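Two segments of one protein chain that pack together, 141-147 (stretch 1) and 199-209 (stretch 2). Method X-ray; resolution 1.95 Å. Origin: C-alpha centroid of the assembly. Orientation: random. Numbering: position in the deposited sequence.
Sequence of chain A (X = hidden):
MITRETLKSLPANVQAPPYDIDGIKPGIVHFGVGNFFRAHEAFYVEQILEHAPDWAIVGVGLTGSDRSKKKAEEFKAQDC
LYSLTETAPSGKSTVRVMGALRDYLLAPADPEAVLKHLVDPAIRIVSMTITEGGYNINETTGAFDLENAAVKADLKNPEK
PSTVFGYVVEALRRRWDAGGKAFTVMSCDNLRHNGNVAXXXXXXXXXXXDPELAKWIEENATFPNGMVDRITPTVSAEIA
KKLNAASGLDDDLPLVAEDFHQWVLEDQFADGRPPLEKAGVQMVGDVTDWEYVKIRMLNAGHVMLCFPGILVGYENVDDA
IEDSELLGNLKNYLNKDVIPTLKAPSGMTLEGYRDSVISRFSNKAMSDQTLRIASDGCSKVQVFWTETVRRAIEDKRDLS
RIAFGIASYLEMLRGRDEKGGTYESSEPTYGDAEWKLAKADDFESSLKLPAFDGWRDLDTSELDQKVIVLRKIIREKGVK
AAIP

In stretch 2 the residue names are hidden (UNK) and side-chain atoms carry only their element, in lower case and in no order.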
# COMPACT_ATOMS: atom_id res chain seq x y z
N THR A 141 -5.77 3.47 22.68
CA THR A 141 -6.64 4.64 22.78
C THR A 141 -7.12 5.13 21.41
O THR A 141 -8.17 5.77 21.31
CB THR A 141 -5.92 5.81 23.49
OG1 THR A 141 -6.85 6.87 23.74
CG2 THR A 141 -4.79 6.35 22.64
N GLY A 142 -6.36 4.82 20.37
CA GLY A 142 -6.74 5.27 19.04
C GLY A 142 -6.46 6.74 18.84
O GLY A 142 -6.89 7.32 17.84
N ALA A 143 -5.75 7.37 19.77
CA ALA A 143 -5.44 8.79 19.64
C ALA A 143 -3.95 9.05 19.43
O ALA A 143 -3.12 8.17 19.66
CB ALA A 143 -5.93 9.55 20.87
N PHE A 144 -3.62 10.26 18.98
CA PHE A 144 -2.24 10.64 18.76
C PHE A 144 -1.56 10.55 20.13
O PHE A 144 -2.03 11.17 21.09
CB PHE A 144 -2.18 12.07 18.23
CG PHE A 144 -0.80 12.54 17.88
CD1 PHE A 144 -0.11 11.96 16.82
CD2 PHE A 144 -0.19 13.56 18.60
CE1 PHE A 144 1.18 12.41 16.47
CE2 PHE A 144 1.08 14.01 18.27
CZ PHE A 144 1.77 13.43 17.20
N ASP A 145 -0.48 9.79 20.22
CA ASP A 145 0.21 9.58 21.49
C ASP A 145 1.13 10.71 21.93
O ASP A 145 2.25 10.84 21.45
CB ASP A 145 1.01 8.28 21.43
CG ASP A 145 1.23 7.68 22.80
OD1 ASP A 145 1.45 8.46 23.76
OD2 ASP A 145 1.20 6.44 22.92
N LEU A 146 0.64 11.52 22.86
CA LEU A 146 1.41 12.65 23.37
C LEU A 146 2.50 12.23 24.35
O LEU A 146 3.26 13.06 24.84
CB LEU A 146 0.46 13.64 24.06
CG LEU A 146 -0.63 14.18 23.14
CD1 LEU A 146 -1.60 15.05 23.94
CD2 LEU A 146 0.00 14.96 22.00
N GLU A 147 2.56 10.93 24.64
CA GLU A 147 3.56 10.41 25.56
C GLU A 147 4.83 9.98 24.83
O GLU A 147 5.86 9.73 25.46
CB GLU A 147 2.99 9.22 26.33
CG GLU A 147 1.74 9.58 27.13
CD GLU A 147 1.96 10.78 28.02
OE1 GLU A 147 2.81 10.70 28.93
OE2 GLU A 147 1.28 11.81 27.82
N UNK A 199 -4.66 13.50 9.32
CA UNK A 199 -5.35 14.61 9.97
C UNK A 199 -5.35 14.45 11.50
O UNK A 199 -5.09 15.40 12.23
c UNK A 199 -8.94 16.04 9.41
n UNK A 199 -11.62 13.57 8.93
c UNK A 199 -10.93 14.70 8.81
n UNK A 199 -11.39 15.68 8.04
c UNK A 199 -6.79 14.72 9.46
c UNK A 199 -7.61 15.82 10.12
n UNK A 199 -9.78 14.84 9.47
N UNK A 200 -5.63 13.23 11.96
CA UNK A 200 -5.65 12.95 13.40
C UNK A 200 -4.28 13.18 14.04
O UNK A 200 -4.17 13.76 15.12
c UNK A 200 -6.31 9.61 15.28
n UNK A 200 -7.94 7.76 14.99
c UNK A 200 -6.09 11.51 13.64
c UNK A 200 -7.72 9.23 14.85
c UNK A 200 -6.05 11.09 15.11
N UNK A 201 -3.23 12.71 13.37
CA UNK A 201 -1.88 12.84 13.88
C UNK A 201 -1.38 14.29 13.89
O UNK A 201 -0.92 14.79 14.92
c UNK A 201 -0.93 11.97 13.06
N UNK A 202 -1.49 14.96 12.75
CA UNK A 202 -1.03 16.35 12.67
C UNK A 202 -1.85 17.34 13.49
O UNK A 202 -1.29 18.29 14.04
c UNK A 202 0.19 16.11 10.48
c UNK A 202 1.52 16.44 10.78
c UNK A 202 2.57 15.77 10.17
c UNK A 202 2.31 14.76 9.25
c UNK A 202 -0.05 15.10 9.55
c UNK A 202 -0.93 16.77 11.21
c UNK A 202 0.99 14.43 8.94
N UNK A 203 -3.16 17.14 13.59
CA UNK A 203 -3.99 18.03 14.39
C UNK A 203 -3.85 17.65 15.86
O UNK A 203 -4.05 18.48 16.75
c UNK A 203 -7.38 18.45 12.48
c UNK A 203 -5.87 18.48 12.60
c UNK A 203 -5.47 17.94 13.99
c UNK A 203 -5.36 19.89 12.41
N UNK A 204 -3.51 16.39 16.11
CA UNK A 204 -3.32 15.94 17.47
C UNK A 204 -2.11 16.65 18.06
O UNK A 204 -2.12 17.05 19.22
N UNK A 205 -1.07 16.81 17.25
CA UNK A 205 0.14 17.49 17.69
C UNK A 205 -0.12 18.99 17.76
O UNK A 205 0.27 19.66 18.72
c UNK A 205 1.30 17.21 16.72
c UNK A 205 4.95 19.32 17.69
c UNK A 205 2.58 17.95 17.06
o UNK A 205 6.11 19.99 17.99
c UNK A 205 4.80 17.99 18.07
c UNK A 205 3.61 17.32 17.75
c UNK A 205 2.76 19.28 16.69
c UNK A 205 3.94 19.97 17.00
N UNK A 206 -0.78 19.51 16.73
CA UNK A 206 -1.11 20.93 16.67
C UNK A 206 -1.91 21.38 17.89
O UNK A 206 -1.66 22.45 18.44
c UNK A 206 -1.89 21.23 15.39
N UNK A 207 -2.88 20.56 18.29
CA UNK A 207 -3.72 20.90 19.44
C UNK A 207 -2.87 21.03 20.70
O UNK A 207 -3.06 21.96 21.49
c UNK A 207 -4.79 19.83 19.66
n UNK A 207 -8.45 20.65 21.68
c UNK A 207 -5.75 20.15 20.78
c UNK A 207 -7.74 19.41 22.09
c UNK A 207 -6.72 19.02 21.03
N UNK A 208 -1.95 20.09 20.90
CA UNK A 208 -1.09 20.13 22.06
C UNK A 208 -0.18 21.35 22.00
O UNK A 208 0.12 21.96 23.02
c UNK A 208 -0.25 18.85 22.13
N UNK A 209 0.25 21.69 20.79
CA UNK A 209 1.14 22.83 20.57
C UNK A 209 0.42 24.15 20.88
O UNK A 209 0.93 24.98 21.64
c UNK A 209 2.52 23.99 18.74
c UNK A 209 3.90 23.86 19.36
c UNK A 209 1.62 22.83 19.12
c UNK A 209 4.54 26.24 19.47
n UNK A 209 3.51 26.50 20.28
n UNK A 209 5.35 27.22 19.11
n UNK A 209 4.74 25.01 19.02

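Position 199 carries seven side-chain atoms: three carbons in a row, a nitrogen, then a carbon bearing two more nitrogens. That guanidinium pattern is Arg199. It lies out of reach of stretch 1, and a long charged chain suits its exposed place.

At position 200 four carbons run in a row to a terminal nitrogen, which approaches the carbonyl of Gly142. An unbranched chain ending in one nitrogen is lysine, so this is Lys200, and its NZ donates a hydrogen bond to Gly142 O, with 3.1 Å between NZ of Lys200 and O of Gly142. Its CA-to-CB bond points sideways, but the end of the chain comes nearer; the long, flexible side chain lets the amine of Lys200 reach from the helix to a backbone carbonyl on the loop.

Position 201 has a single side-chain carbon, its CB, 3.8 Å from CD1 of Phe144. One carbon means alanine, Ala201. It is buried, and its small methyl leaves the Phe144 ring close to the helix backbone, with CD1 of Phe144 3.5 Å from O of Ala201, which sits over one face of the ring.

Position 202 shows one carbon followed by a ring of six carbons with no oxygen, hence Phe202. It points away from stretch 1 and is buried, as an aromatic hydrocarbon readily is.

Position 203 has four carbons, forked at the second: CB, then a branch carbon carrying two methyls, the pattern of Leu203. It too points away and makes no contact with the loop; leucine is apolar and helix-compatible, at home in this partly exposed position.

Position 204 has no side-chain atoms, so it is Gly204. Its backbone C lies 3.7 Å from CD2 of Phe144. A CB here would point toward stretch 1 and fall 2.6 Å from CB of Phe144, a clash; glycine leaves that space to the loop.

Position 205 has one carbon and a six-carbon ring bearing one oxygen, which identifies Tyr205. Its CB lies 3.6 Å from CE2 of Phe144, offering an apolar surface, while the end of the side chain leads away. CE2 of Phe144 lies at the edge of the tyrosine ring.

Position 206 has one side-chain carbon and is Ala206, pointing away; its small apolar methyl is easily buried and suits a helix.

Position 207 again has four carbons in a row ending in nitrogen: Lys207. Its CA-to-CB bond points sideways and its end leads away from the loop; a charged amine suits this exposed position.

Position 208 has one carbon, its CB, 3.9 Å from CD2 of Leu146. This is Ala208, whose CB points toward the loop and gives the leucine a small apolar partner.

Position 209 has three carbons, a nitrogen, then a carbon carrying two more nitrogens: Arg209, out of reach of stretch 1 and partly exposed, where a charged group can meet solvent.

The contact works by laying an irregular loop against one side of a helix. Phe144, with the largest covered area, is its center: the ring packs among Ala201, Gly204 and Tyr205, whose spacing along the helix brings them to the same side. Leu146 extends the apolar contact to Ala208, and the Lys200 hydrogen bond adds a polar tie at Gly142.

Stretch 2 199-209: RKAFLGYAKAR
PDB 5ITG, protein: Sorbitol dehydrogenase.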